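Local coordinates for protein apoptosis regulator Bcl-2 homolog (Canarypox virus, PDB 5WOS) that inhibits apoptosis of the infected host cell by interacting with pro-apoptotic Bcl-2 family proteins such as BAK1 and BAX, and with other BH3-containing proteins, at residues E14-I19 against M121-T126; I19-Q24 against F38-E43; F27-T32 against N44-V49; I90-V95 against N141-L146. All blocks are in the same frame, centred on the assembly; numbering follows the deposited sequence.

Interaction 1 of 4, residues E14-I19 against M121-T126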
loop_
_atom_site.group_PDB
_atom_site.type_symbol
_atom_site.label_atom_id
_atom_site.label_comp_id
_atom_site.label_asym_id
_atom_site.label_seq_id
_atom_site.Cartn_x
_atom_site.Cartn_y
_atom_site.Cartn_z
ATOM N N GLU A 14 5.313 -16.388 7.850
ATOM C CA GLU A 14 5.041 -16.566 6.429
ATOM C C GLU A 14 4.068 -15.506 5.938
ATOM O O GLU A 14 4.173 -15.045 4.796
ATOM C CB GLU A 14 4.484 -17.965 6.157
ATOM C CG GLU A 14 5.469 -19.100 6.405
ATOM C CD GLU A 14 5.743 -19.339 7.877
ATOM O OE1 GLU A 14 4.931 -18.894 8.713
ATOM O OE2 GLU A 14 6.774 -19.968 8.196
ATOM N N ILE A 15 3.134 -15.089 6.795
ATOM C CA ILE A 15 2.175 -14.061 6.412
ATOM C C ILE A 15 2.888 -12.737 6.174
ATOM O O ILE A 15 2.678 -12.078 5.149
ATOM C CB ILE A 15 1.071 -13.932 7.479
ATOM C CG1 ILE A 15 0.283 -15.246 7.558
ATOM C CG2 ILE A 15 0.157 -12.726 7.173
ATOM C CD1 ILE A 15 -1.072 -15.152 8.237
ATOM N N TYR A 16 3.753 -12.334 7.108
ATOM C CA TYR A 16 4.486 -11.084 6.937
ATOM C C TYR A 16 5.198 -11.041 5.592
ATOM O O TYR A 16 5.167 -10.018 4.893
ATOM C CB TYR A 16 5.491 -10.891 8.077
ATOM C CG TYR A 16 6.338 -9.649 7.928
ATOM C CD1 TYR A 16 5.948 -8.444 8.497
ATOM C CD2 TYR A 16 7.525 -9.678 7.208
ATOM C CE1 TYR A 16 6.718 -7.303 8.357
ATOM C CE2 TYR A 16 8.301 -8.544 7.060
ATOM C CZ TYR A 16 7.894 -7.358 7.636
ATOM O OH TYR A 16 8.664 -6.224 7.495
ATOM N N TYR A 17 5.833 -12.149 5.203
ATOM C CA TYR A 17 6.625 -12.165 3.980
ATOM C C TYR A 17 5.769 -12.459 2.756
ATOM O O TYR A 17 6.117 -12.040 1.648
ATOM C CB TYR A 17 7.771 -13.172 4.130
ATOM C CG TYR A 17 8.870 -12.644 5.038
ATOM C CD1 TYR A 17 9.652 -11.572 4.644
ATOM C CD2 TYR A 17 9.103 -13.196 6.293
ATOM C CE1 TYR A 17 10.644 -11.063 5.458
ATOM C CE2 TYR A 17 10.101 -12.694 7.124
ATOM C CZ TYR A 17 10.867 -11.626 6.698
ATOM O OH TYR A 17 11.862 -11.117 7.508
ATOM N N THR A 18 4.640 -13.149 2.931
ATOM C CA THR A 18 3.701 -13.313 1.823
ATOM C C THR A 18 3.223 -11.956 1.317
ATOM O O THR A 18 3.127 -11.732 0.106
ATOM C CB THR A 18 2.509 -14.179 2.253
ATOM O OG1 THR A 18 2.972 -15.462 2.697
ATOM C CG2 THR A 18 1.544 -14.391 1.085
ATOM N N ILE A 19 2.921 -11.034 2.231
ATOM C CA ILE A 19 2.501 -9.695 1.831
ATOM C C ILE A 19 3.697 -8.873 1.364
ATOM O O ILE A 19 3.638 -8.197 0.333
ATOM C CB ILE A 19 1.752 -9.008 2.989
ATOM C CG1 ILE A 19 0.330 -9.568 3.098
ATOM C CG2 ILE A 19 1.722 -7.484 2.818
ATOM C CD1 ILE A 19 0.093 -10.336 4.351
ATOM N N MET A 121 10.192 1.609 3.113
ATOM C CA MET A 121 8.751 1.751 2.931
ATOM C C MET A 121 8.011 0.423 2.851
ATOM O O MET A 121 6.946 0.305 3.481
ATOM C CB MET A 121 8.469 2.584 1.674
ATOM C CG MET A 121 8.685 4.082 1.848
ATOM S SD MET A 121 7.685 4.821 3.159
ATOM C CE MET A 121 6.029 4.545 2.532
ATOM N N PRO A 122 8.483 -0.588 2.117
ATOM C CA PRO A 122 7.744 -1.863 2.097
ATOM C C PRO A 122 7.542 -2.452 3.482
ATOM O O PRO A 122 6.423 -2.851 3.832
ATOM C CB PRO A 122 8.620 -2.754 1.208
ATOM C CG PRO A 122 9.391 -1.799 0.352
ATOM C CD PRO A 122 9.650 -0.608 1.217
ATOM N N ASP A 123 8.603 -2.513 4.287
ATOM C CA ASP A 123 8.475 -3.055 5.635
ATOM C C ASP A 123 7.596 -2.168 6.506
ATOM O O ASP A 123 6.837 -2.670 7.343
ATOM C CB ASP A 123 9.858 -3.220 6.257
ATOM C CG ASP A 123 10.627 -4.390 5.674
ATOM O OD1 ASP A 123 10.196 -5.547 5.865
ATOM O OD2 ASP A 123 11.659 -4.149 5.017
ATOM N N ILE A 124 7.671 -0.848 6.314
ATOM C CA ILE A 124 6.941 0.073 7.181
ATOM C C ILE A 124 5.435 -0.098 7.012
ATOM O O ILE A 124 4.688 -0.118 8.000
ATOM C CB ILE A 124 7.379 1.525 6.913
ATOM C CG1 ILE A 124 8.833 1.724 7.350
ATOM C CG2 ILE A 124 6.468 2.512 7.654
ATOM C CD1 ILE A 124 9.415 3.078 6.990
ATOM N N ILE A 125 4.954 -0.208 5.772
ATOM C CA ILE A 125 3.516 -0.364 5.587
ATOM C C ILE A 125 3.094 -1.799 5.874
ATOM O O ILE A 125 2.051 -2.033 6.493
ATOM C CB ILE A 125 3.068 0.105 4.187
ATOM C CG1 ILE A 125 3.437 -0.893 3.088
ATOM C CG2 ILE A 125 3.656 1.476 3.864
ATOM C CD1 ILE A 125 2.709 -0.606 1.795
ATOM N N THR A 126 3.905 -2.780 5.469
ATOM C CA THR A 126 3.605 -4.165 5.813
ATOM C C THR A 126 3.516 -4.340 7.324
ATOM O O THR A 126 2.641 -5.056 7.827
ATOM C CB THR A 126 4.665 -5.102 5.232
ATOM O OG1 THR A 126 4.859 -4.814 3.843
ATOM C CG2 THR A 126 4.236 -6.556 5.378
#
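Tyr16 reaches across to Asp123 and Thr126, spanning two helix segments whose axes come no nearer than 10.5 Å and run at 127° to each other. From its CB, CG lies anti to the backbone N (chi1 177°), which sends the ring over toward helix 121-138. On the way out, CD1 and CE1 pass under the methyl of Thr126, with CE1 3.9 Å from Thr126 CG2. That methyl lies over one face of the ring, toward its rim, in a CH-pi contact. At the far end the ring and the Asp123 carboxylate are nearly coplanar, and Tyr16 OH donates to Asp123 OD1 at 2.3 Å, a very short bond whose exact length is doubtful. This pair joins the first helix of a Bcl-2 helical bundle to the start of its last long helix, and a tyrosine suits the wide gap because it is apolar along its flank and polar at its end. Thr126 is similarly two-sided: OG1 turns back to Pro122 O of its own helix, 2.5 Å away, and the methyl faces across. There Thr126 CG2 also meets Ile19 CG2 at 3.7 Å, their branches sliding past each other in opposite directions.

Interaction 2 of 4, residues I19-Q24 against F38-E43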
loop_
_atom_site.group_PDB
_atom_site.type_symbol
_atom_site.label_atom_id
_atom_site.label_comp_id
_atom_site.label_asym_id
_atom_site.label_seq_id
_atom_site.Cartn_x
_atom_site.Cartn_y
_atom_site.Cartn_z
ATOM N N ILE A 19 2.921 -11.034 2.231
ATOM C CA ILE A 19 2.501 -9.695 1.831
ATOM C C ILE A 19 3.697 -8.873 1.364
ATOM O O ILE A 19 3.638 -8.197 0.333
ATOM C CB ILE A 19 1.752 -9.008 2.989
ATOM C CG1 ILE A 19 0.330 -9.568 3.098
ATOM C CG2 ILE A 19 1.722 -7.484 2.818
ATOM C CD1 ILE A 19 0.093 -10.336 4.351
ATOM N N LEU A 20 4.801 -8.923 2.113
ATOM C CA LEU A 20 5.959 -8.090 1.796
ATOM C C LEU A 20 6.487 -8.372 0.395
ATOM O O LEU A 20 6.864 -7.445 -0.328
ATOM C CB LEU A 20 7.054 -8.311 2.841
ATOM C CG LEU A 20 8.385 -7.583 2.626
ATOM C CD1 LEU A 20 8.249 -6.083 2.857
ATOM C CD2 LEU A 20 9.440 -8.168 3.540
ATOM N N ASN A 21 6.533 -9.644 -0.005
ATOM C CA ASN A 21 7.068 -9.981 -1.323
ATOM C C ASN A 21 6.357 -9.206 -2.428
ATOM O O ASN A 21 6.997 -8.734 -3.376
ATOM C CB ASN A 21 6.954 -11.484 -1.574
ATOM C CG ASN A 21 7.440 -11.880 -2.953
ATOM O OD1 ASN A 21 6.645 -12.179 -3.846
ATOM N ND2 ASN A 21 8.755 -11.872 -3.137
ATOM N N ILE A 22 5.036 -9.060 -2.324
ATOM C CA ILE A 22 4.277 -8.366 -3.360
ATOM C C ILE A 22 4.459 -6.858 -3.254
ATOM O O ILE A 22 4.661 -6.173 -4.264
ATOM C CB ILE A 22 2.798 -8.777 -3.271
ATOM C CG1 ILE A 22 2.597 -10.114 -3.982
ATOM C CG2 ILE A 22 1.882 -7.713 -3.871
ATOM C CD1 ILE A 22 1.398 -10.854 -3.501
ATOM N N ILE A 23 4.379 -6.311 -2.040
ATOM C CA ILE A 23 4.558 -4.874 -1.865
ATOM C C ILE A 23 5.966 -4.463 -2.272
ATOM O O ILE A 23 6.163 -3.449 -2.951
ATOM C CB ILE A 23 4.253 -4.473 -0.410
ATOM C CG1 ILE A 23 2.814 -4.843 -0.043
ATOM C CG2 ILE A 23 4.491 -2.978 -0.216
ATOM C CD1 ILE A 23 2.466 -4.587 1.402
ATOM N N GLN A 24 6.971 -5.229 -1.845
ATOM C CA GLN A 24 8.348 -4.883 -2.172
ATOM C C GLN A 24 8.553 -4.807 -3.681
ATOM O O GLN A 24 9.192 -3.877 -4.185
ATOM C CB GLN A 24 9.297 -5.901 -1.543
ATOM C CG GLN A 24 10.695 -5.375 -1.290
ATOM C CD GLN A 24 11.393 -6.125 -0.176
ATOM O OE1 GLN A 24 11.130 -7.306 0.056
ATOM N NE2 GLN A 24 12.283 -5.437 0.530
ATOM N N PHE A 38 8.637 -11.648 -12.747
ATOM C CA PHE A 38 9.423 -12.871 -12.660
ATOM C C PHE A 38 10.364 -12.883 -11.463
ATOM O O PHE A 38 11.251 -13.741 -11.393
ATOM C CB PHE A 38 10.204 -13.069 -13.958
ATOM C CG PHE A 38 9.356 -12.935 -15.193
ATOM C CD1 PHE A 38 8.295 -13.798 -15.416
ATOM C CD2 PHE A 38 9.618 -11.943 -16.126
ATOM C CE1 PHE A 38 7.512 -13.678 -16.546
ATOM C CE2 PHE A 38 8.838 -11.818 -17.259
ATOM C CZ PHE A 38 7.785 -12.687 -17.471
ATOM N N HIS A 39 10.203 -11.948 -10.526
ATOM C CA HIS A 39 10.908 -11.987 -9.253
ATOM C C HIS A 39 10.000 -12.323 -8.084
ATOM O O HIS A 39 10.505 -12.672 -7.013
ATOM C CB HIS A 39 11.583 -10.638 -8.966
ATOM C CG HIS A 39 12.600 -10.238 -9.987
ATOM N ND1 HIS A 39 12.266 -9.595 -11.159
ATOM C CD2 HIS A 39 13.946 -10.389 -10.011
ATOM C CE1 HIS A 39 13.361 -9.367 -11.861
ATOM N NE2 HIS A 39 14.395 -9.839 -11.187
ATOM N N VAL A 40 8.686 -12.228 -8.262
ATOM C CA VAL A 40 7.717 -12.431 -7.191
ATOM C C VAL A 40 7.406 -13.912 -7.072
ATOM O O VAL A 40 7.441 -14.667 -8.050
ATOM C CB VAL A 40 6.425 -11.616 -7.432
ATOM C CG1 VAL A 40 6.713 -10.128 -7.381
ATOM C CG2 VAL A 40 5.770 -11.999 -8.759
ATOM N N GLU A 41 7.070 -14.320 -5.849
ATOM C CA GLU A 41 6.698 -15.704 -5.585
ATOM C C GLU A 41 5.373 -16.059 -6.251
ATOM O O GLU A 41 5.247 -17.124 -6.866
ATOM C CB GLU A 41 6.627 -15.923 -4.071
ATOM C CG GLU A 41 6.022 -17.245 -3.622
ATOM C CD GLU A 41 5.925 -17.347 -2.110
ATOM O OE1 GLU A 41 6.773 -16.743 -1.418
ATOM O OE2 GLU A 41 4.996 -18.017 -1.613
ATOM N N ASP A 42 4.377 -15.179 -6.141
ATOM C CA ASP A 42 3.026 -15.423 -6.644
ATOM C C ASP A 42 2.769 -14.456 -7.794
ATOM O O ASP A 42 2.482 -13.276 -7.572
ATOM C CB ASP A 42 2.001 -15.253 -5.529
ATOM C CG ASP A 42 0.578 -15.476 -6.002
ATOM O OD1 ASP A 42 0.384 -15.891 -7.164
ATOM O OD2 ASP A 42 -0.347 -15.227 -5.202
ATOM N N GLU A 43 2.855 -14.967 -9.025
ATOM C CA GLU A 43 2.758 -14.104 -10.197
ATOM C C GLU A 43 1.323 -13.650 -10.446
ATOM O O GLU A 43 1.093 -12.506 -10.854
ATOM C CB GLU A 43 3.318 -14.832 -11.416
ATOM C CG GLU A 43 3.609 -13.927 -12.606
ATOM C CD GLU A 43 2.478 -13.882 -13.612
ATOM O OE1 GLU A 43 1.605 -14.773 -13.575
ATOM O OE2 GLU A 43 2.465 -12.952 -14.444
#
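The irregular chain 38-43 runs past one turn of the helix holding 19-24, the backbones coming nearest at Asn21 and Val40, whose CA atoms are 6.4 Å apart. Asn21 carries the contact. Its amide is held out to the loop by a chi1 of 178°, which sets CG opposite the backbone N, and Asn21 OD1 accepts the backbone N-H of Glu41 at 3.0 Å. The bond is nearly straight at the hydrogen (165°), although the donor sits 30° out of the amide's carbonyl plane. Asparagine suits this place: it is short enough to work from the helix surface, yet offers a carbonyl to the Glu41 N-H, which lies in the loop ahead of helix 43-69. Carbon atoms of the loop close around the same oxygen: Val40 CB lies 3.6 Å from Asn21 OD1, and Glu41 CB approaches it at 3.8 Å, while the extended Glu41 side chain carries its acid group onward at the surface. Next in the chain, Asp42 is the N-cap of helix 43-69, with OD1 accepting weakly from Thr45 N. The loop thus closes the connection between helices 14-32 and 43-69: Val40 packs on Asn25 of the first and Tyr46 of the second, and Ile22, the residue after Asn21, touches Thr45 of helix 43-69.

Interaction 3 of 4, residues F27-T32 against N44-V49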
loop_
_atom_site.group_PDB
_atom_site.type_symbol
_atom_site.label_atom_id
_atom_site.label_comp_id
_atom_site.label_asym_id
_atom_site.label_seq_id
_atom_site.Cartn_x
_atom_site.Cartn_y
_atom_site.Cartn_z
ATOM N N PHE A 27 6.585 -1.731 -5.344
ATOM C CA PHE A 27 7.323 -0.491 -5.135
ATOM C C PHE A 27 8.521 -0.422 -6.071
ATOM O O PHE A 27 8.737 0.587 -6.751
ATOM C CB PHE A 27 7.768 -0.375 -3.673
ATOM C CG PHE A 27 6.650 -0.074 -2.709
ATOM C CD1 PHE A 27 5.321 -0.120 -3.106
ATOM C CD2 PHE A 27 6.933 0.266 -1.397
ATOM C CE1 PHE A 27 4.304 0.160 -2.211
ATOM C CE2 PHE A 27 5.922 0.547 -0.504
ATOM C CZ PHE A 27 4.607 0.494 -0.911
ATOM N N ILE A 28 9.303 -1.503 -6.132
ATOM C CA ILE A 28 10.425 -1.568 -7.067
ATOM C C ILE A 28 9.948 -1.274 -8.483
ATOM O O ILE A 28 10.482 -0.394 -9.171
ATOM C CB ILE A 28 11.111 -2.943 -6.978
ATOM C CG1 ILE A 28 11.820 -3.092 -5.630
ATOM C CG2 ILE A 28 12.107 -3.128 -8.118
ATOM C CD1 ILE A 28 12.255 -4.501 -5.326
ATOM N N GLU A 29 8.934 -2.010 -8.943
ATOM C CA GLU A 29 8.459 -1.821 -10.309
ATOM C C GLU A 29 7.944 -0.404 -10.524
ATOM O O GLU A 29 8.166 0.188 -11.587
ATOM C CB GLU A 29 7.372 -2.843 -10.642
ATOM C CG GLU A 29 6.838 -2.707 -12.073
ATOM C CD GLU A 29 6.106 -3.944 -12.567
ATOM O OE1 GLU A 29 6.177 -4.995 -11.895
ATOM O OE2 GLU A 29 5.462 -3.869 -13.635
ATOM N N TYR A 30 7.265 0.164 -9.527
ATOM C CA TYR A 30 6.695 1.493 -9.709
ATOM C C TYR A 30 7.766 2.575 -9.696
ATOM O O TYR A 30 7.604 3.612 -10.348
ATOM C CB TYR A 30 5.656 1.785 -8.630
ATOM C CG TYR A 30 5.029 3.147 -8.804
ATOM C CD1 TYR A 30 4.188 3.408 -9.876
ATOM C CD2 TYR A 30 5.290 4.175 -7.911
ATOM C CE1 TYR A 30 3.619 4.650 -10.050
ATOM C CE2 TYR A 30 4.725 5.423 -8.077
ATOM C CZ TYR A 30 3.889 5.654 -9.152
ATOM O OH TYR A 30 3.315 6.894 -9.328
ATOM N N CYS A 31 8.855 2.359 -8.962
ATOM C CA CYS A 31 9.907 3.364 -8.874
ATOM C C CYS A 31 10.855 3.304 -10.065
ATOM O O CYS A 31 11.231 4.347 -10.613
ATOM C CB CYS A 31 10.684 3.185 -7.574
ATOM S SG CYS A 31 9.810 3.788 -6.117
ATOM N N THR A 32 11.255 2.100 -10.476
ATOM C CA THR A 32 12.210 1.941 -11.567
ATOM C C THR A 32 11.548 1.791 -12.928
ATOM O O THR A 32 12.208 2.013 -13.948
ATOM C CB THR A 32 13.100 0.715 -11.328
ATOM O OG1 THR A 32 12.314 -0.479 -11.433
ATOM C CG2 THR A 32 13.749 0.777 -9.953
ATOM N N ASN A 44 0.344 -14.521 -10.199
ATOM C CA ASN A 44 -1.043 -14.160 -10.476
ATOM C C ASN A 44 -1.518 -13.045 -9.550
ATOM O O ASN A 44 -2.155 -12.084 -9.995
ATOM C CB ASN A 44 -1.942 -15.389 -10.355
ATOM C CG ASN A 44 -1.952 -16.221 -11.619
ATOM O OD1 ASN A 44 -1.921 -15.685 -12.728
ATOM N ND2 ASN A 44 -1.984 -17.539 -11.460
ATOM N N THR A 45 -1.222 -13.156 -8.253
ATOM C CA THR A 45 -1.568 -12.077 -7.335
ATOM C C THR A 45 -0.901 -10.772 -7.749
ATOM O O THR A 45 -1.537 -9.711 -7.746
ATOM C CB THR A 45 -1.168 -12.445 -5.905
ATOM O OG1 THR A 45 -1.890 -13.607 -5.484
ATOM C CG2 THR A 45 -1.474 -11.302 -4.949
ATOM N N TYR A 46 0.381 -10.828 -8.112
ATOM C CA TYR A 46 1.114 -9.602 -8.402
ATOM C C TYR A 46 0.458 -8.828 -9.537
ATOM O O TYR A 46 0.315 -7.603 -9.459
ATOM C CB TYR A 46 2.571 -9.923 -8.739
ATOM C CG TYR A 46 3.413 -8.690 -8.962
ATOM C CD1 TYR A 46 3.748 -7.865 -7.904
ATOM C CD2 TYR A 46 3.875 -8.352 -10.228
ATOM C CE1 TYR A 46 4.507 -6.740 -8.093
ATOM C CE2 TYR A 46 4.641 -7.225 -10.424
ATOM C CZ TYR A 46 4.951 -6.421 -9.351
ATOM O OH TYR A 46 5.712 -5.292 -9.526
ATOM N N ILE A 47 0.043 -9.524 -10.596
ATOM C CA ILE A 47 -0.608 -8.853 -11.717
ATOM C C ILE A 47 -1.894 -8.177 -11.258
ATOM O O ILE A 47 -2.174 -7.027 -11.617
ATOM C CB ILE A 47 -0.860 -9.854 -12.862
ATOM C CG1 ILE A 47 0.324 -9.862 -13.836
ATOM C CG2 ILE A 47 -2.134 -9.518 -13.634
ATOM C CD1 ILE A 47 1.642 -10.273 -13.218
ATOM N N ILE A 48 -2.692 -8.872 -10.449
ATOM C CA ILE A 48 -3.947 -8.292 -9.976
ATOM C C ILE A 48 -3.674 -7.068 -9.110
ATOM O O ILE A 48 -4.213 -5.982 -9.352
ATOM C CB ILE A 48 -4.776 -9.352 -9.229
ATOM C CG1 ILE A 48 -5.283 -10.399 -10.224
ATOM C CG2 ILE A 48 -5.951 -8.704 -8.499
ATOM C CD1 ILE A 48 -6.025 -11.573 -9.594
ATOM N N VAL A 49 -2.832 -7.222 -8.085
ATOM C CA VAL A 49 -2.538 -6.094 -7.203
ATOM C C VAL A 49 -1.823 -4.987 -7.968
ATOM O O VAL A 49 -2.064 -3.799 -7.733
ATOM C CB VAL A 49 -1.717 -6.562 -5.987
ATOM C CG1 VAL A 49 -1.335 -5.374 -5.112
ATOM C CG2 VAL A 49 -2.507 -7.579 -5.174
#
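Glu29 and Tyr46 alone bridge these two helix segments, whose backbones stay well apart: the nearest CA atoms, those of the same two residues, are 10.9 Å from each other. The polar part is a hydrogen bond from Tyr46 OH to Glu29 OE1, modelled at 2.4 Å, very short and so of uncertain length. The same oxygen also accepts the backbone N-H of Arg36, so two donors fix its place, and both would probably favour the carboxylate. Around the bond there is van der Waals contact, whose short distances share its uncertainty. Glu29 OE1 lies at the ring edge, in the ring plane and 3.1 Å from Tyr46 CE2, with the carboxylate turned 42° against the ring. Glu29 CB comes within 3.2 Å of Tyr46 OH, bringing the hydroxyl against the root of the acid chain as well as its tip. Both residues have CG anti to the backbone N, which stretches them toward each other; two long side chains suit a gap of this width. The pair ties the end of helix 14-32 to the first turns of helix 43-69, with Glu29 also touching Lys50, while Phe27 packs onto helices 92-112 and 121-138.

Interaction 4 of 4, residues I90-V95 against N141-L146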
loop_
_atom_site.group_PDB
_atom_site.type_symbol
_atom_site.label_atom_id
_atom_site.label_comp_id
_atom_site.label_asym_id
_atom_site.label_seq_id
_atom_site.Cartn_x
_atom_site.Cartn_y
_atom_site.Cartn_z
ATOM N N ILE A 90 -11.766 -3.222 8.047
ATOM C CA ILE A 90 -10.743 -3.629 7.090
ATOM C C ILE A 90 -11.436 -4.133 5.833
ATOM O O ILE A 90 -12.292 -5.024 5.901
ATOM C CB ILE A 90 -9.824 -4.718 7.670
ATOM C CG1 ILE A 90 -9.199 -4.247 8.982
ATOM C CG2 ILE A 90 -8.735 -5.073 6.669
ATOM C CD1 ILE A 90 -8.519 -5.360 9.770
ATOM N N THR A 91 -11.065 -3.567 4.686
ATOM C CA THR A 91 -11.528 -4.060 3.398
ATOM C C THR A 91 -10.359 -4.061 2.426
ATOM O O THR A 91 -9.384 -3.325 2.594
ATOM C CB THR A 91 -12.674 -3.215 2.823
ATOM O OG1 THR A 91 -12.204 -1.888 2.560
ATOM C CG2 THR A 91 -13.850 -3.164 3.793
ATOM N N TRP A 92 -10.464 -4.908 1.400
ATOM C CA TRP A 92 -9.405 -4.975 0.403
ATOM C C TRP A 92 -9.255 -3.655 -0.333
ATOM O O TRP A 92 -8.140 -3.281 -0.715
ATOM C CB TRP A 92 -9.674 -6.116 -0.577
ATOM C CG TRP A 92 -9.216 -7.453 -0.062
ATOM C CD1 TRP A 92 -9.999 -8.531 0.258
ATOM C CD2 TRP A 92 -7.866 -7.847 0.205
ATOM N NE1 TRP A 92 -9.214 -9.570 0.700
ATOM C CE2 TRP A 92 -7.901 -9.176 0.677
ATOM C CE3 TRP A 92 -6.628 -7.207 0.085
ATOM C CZ2 TRP A 92 -6.751 -9.872 1.031
ATOM C CZ3 TRP A 92 -5.481 -7.903 0.437
ATOM C CH2 TRP A 92 -5.553 -9.220 0.904
ATOM N N GLY A 93 -10.355 -2.925 -0.524
ATOM C CA GLY A 93 -10.258 -1.621 -1.159
ATOM C C GLY A 93 -9.369 -0.671 -0.381
ATOM O O GLY A 93 -8.529 0.025 -0.958
ATOM N N ARG A 94 -9.529 -0.639 0.941
ATOM C CA ARG A 94 -8.676 0.209 1.766
ATOM C C ARG A 94 -7.242 -0.305 1.788
ATOM O O ARG A 94 -6.293 0.486 1.711
ATOM C CB ARG A 94 -9.251 0.300 3.179
ATOM C CG ARG A 94 -10.563 1.059 3.231
ATOM C CD ARG A 94 -11.223 1.003 4.597
ATOM N NE ARG A 94 -12.475 1.754 4.610
ATOM C CZ ARG A 94 -13.165 2.048 5.706
ATOM N NH1 ARG A 94 -12.732 1.662 6.897
ATOM N NH2 ARG A 94 -14.291 2.741 5.608
ATOM N N VAL A 95 -7.062 -1.624 1.885
ATOM C CA VAL A 95 -5.717 -2.198 1.897
ATOM C C VAL A 95 -4.976 -1.851 0.612
ATOM O O VAL A 95 -3.784 -1.520 0.637
ATOM C CB VAL A 95 -5.790 -3.722 2.115
ATOM C CG1 VAL A 95 -4.428 -4.364 1.930
ATOM C CG2 VAL A 95 -6.325 -4.030 3.508
ATOM N N ASN A 141 -6.596 -16.593 3.919
ATOM C CA ASN A 141 -5.399 -17.143 3.290
ATOM C C ASN A 141 -4.661 -16.052 2.519
ATOM O O ASN A 141 -4.210 -16.251 1.389
ATOM C CB ASN A 141 -5.747 -18.324 2.382
ATOM C CG ASN A 141 -4.522 -19.095 1.936
ATOM O OD1 ASN A 141 -3.448 -18.969 2.522
ATOM N ND2 ASN A 141 -4.678 -19.899 0.895
ATOM N N CYS A 142 -4.558 -14.875 3.136
ATOM C CA CYS A 142 -3.818 -13.734 2.590
ATOM C C CYS A 142 -4.442 -13.348 1.255
ATOM O O CYS A 142 -5.651 -13.058 1.219
ATOM C CB CYS A 142 -2.333 -14.092 2.545
ATOM S SG CYS A 142 -1.581 -14.286 4.178
ATOM N N TRP A 143 -3.693 -13.328 0.154
ATOM C CA TRP A 143 -4.193 -12.751 -1.086
ATOM C C TRP A 143 -5.296 -13.575 -1.734
ATOM O O TRP A 143 -5.928 -13.087 -2.678
ATOM C CB TRP A 143 -3.041 -12.574 -2.070
ATOM C CG TRP A 143 -1.889 -11.805 -1.509
ATOM C CD1 TRP A 143 -0.728 -12.319 -1.013
ATOM C CD2 TRP A 143 -1.779 -10.380 -1.396
ATOM N NE1 TRP A 143 0.099 -11.304 -0.597
ATOM C CE2 TRP A 143 -0.522 -10.103 -0.822
ATOM C CE3 TRP A 143 -2.619 -9.313 -1.723
ATOM C CZ2 TRP A 143 -0.087 -8.804 -0.567
ATOM C CZ3 TRP A 143 -2.184 -8.021 -1.468
ATOM C CH2 TRP A 143 -0.931 -7.779 -0.899
ATOM N N ASP A 144 -5.546 -14.799 -1.265
ATOM C CA ASP A 144 -6.624 -15.599 -1.840
ATOM C C ASP A 144 -7.959 -14.871 -1.749
ATOM O O ASP A 144 -8.773 -14.932 -2.678
ATOM C CB ASP A 144 -6.703 -16.954 -1.139
ATOM C CG ASP A 144 -5.621 -17.920 -1.602
ATOM O OD1 ASP A 144 -4.897 -17.596 -2.567
ATOM O OD2 ASP A 144 -5.495 -19.009 -1.002
ATOM N N GLY A 145 -8.196 -14.162 -0.643
ATOM C CA GLY A 145 -9.438 -13.431 -0.482
ATOM C C GLY A 145 -9.621 -12.316 -1.488
ATOM O O GLY A 145 -10.755 -11.884 -1.728
ATOM N N LEU A 146 -8.529 -11.843 -2.089
ATOM C CA LEU A 146 -8.603 -10.728 -3.021
ATOM C C LEU A 146 -8.968 -11.161 -4.433
ATOM O O LEU A 146 -9.448 -10.334 -5.215
ATOM C CB LEU A 146 -7.264 -9.988 -3.044
ATOM C CG LEU A 146 -7.172 -8.763 -3.952
ATOM C CD1 LEU A 146 -8.088 -7.655 -3.451
ATOM C CD2 LEU A 146 -5.732 -8.281 -4.047
#
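One face of the Trp92 indole carries Leu146, whose CB sits over the six-membered ring, 3.9 Å from its centroid and 13° off the normal, a CH-pi contact. Leu146 CD1 adds a second touch at Trp92 CG, 3.6 Å away. At the edge, near the ring plane, Cys142 O lies 3.4 Å from Trp92 CZ2. Trp143 approaches obliquely: the planes differ by 29°, yet the six-membered rings, centroids 5.6 Å apart, are slid past each other and barely overlap. Gly145 suits its place because the direction a side chain would take there runs into Trp92 NE1, 3.5 Å from Gly145 C. Trp92 lies in a Thr-Trp-Gly-Arg sequence matching the BH1 signature, and 141-146 probably corresponds to BH2. Outside this contact, Arg94 NE pairs with an acidic side chain of the bound peptide. Both indole N-H groups are spent elsewhere, Trp92 NE1 on Gln140 OE1 and Trp143 NE1 on Thr18 O. No hydrogen bond crosses the contact, implying that it rests mainly on dispersion and shape fit.

Overall arrangement
Helix 14-32 links three of the contacts: interaction 1 uses its beginning, interaction 2 its middle and interaction 3 its end, with Ile19 shared by the first two. Interactions 2 and 3 are the closest neighbours, centres about 8 Å apart, and Ile22 CG2 lies 4.2 Å from Val49 CG1. Interaction 4 lies about 14 Å from interaction 1, centre to centre, but Trp143 connects it to all the others: CZ2 packs on Ile19, NE1 lies 3.2 Å from Ile22 CD1 and CG 3.5 Å from Thr45 CG2. Of the four, interaction 4 borders the bound peptide, through Arg94 and Thr91. Interactions 1 to 3 tie helix 14-32 to helix 121-138, to the loop 38-43 and to helix 43-69 respectively.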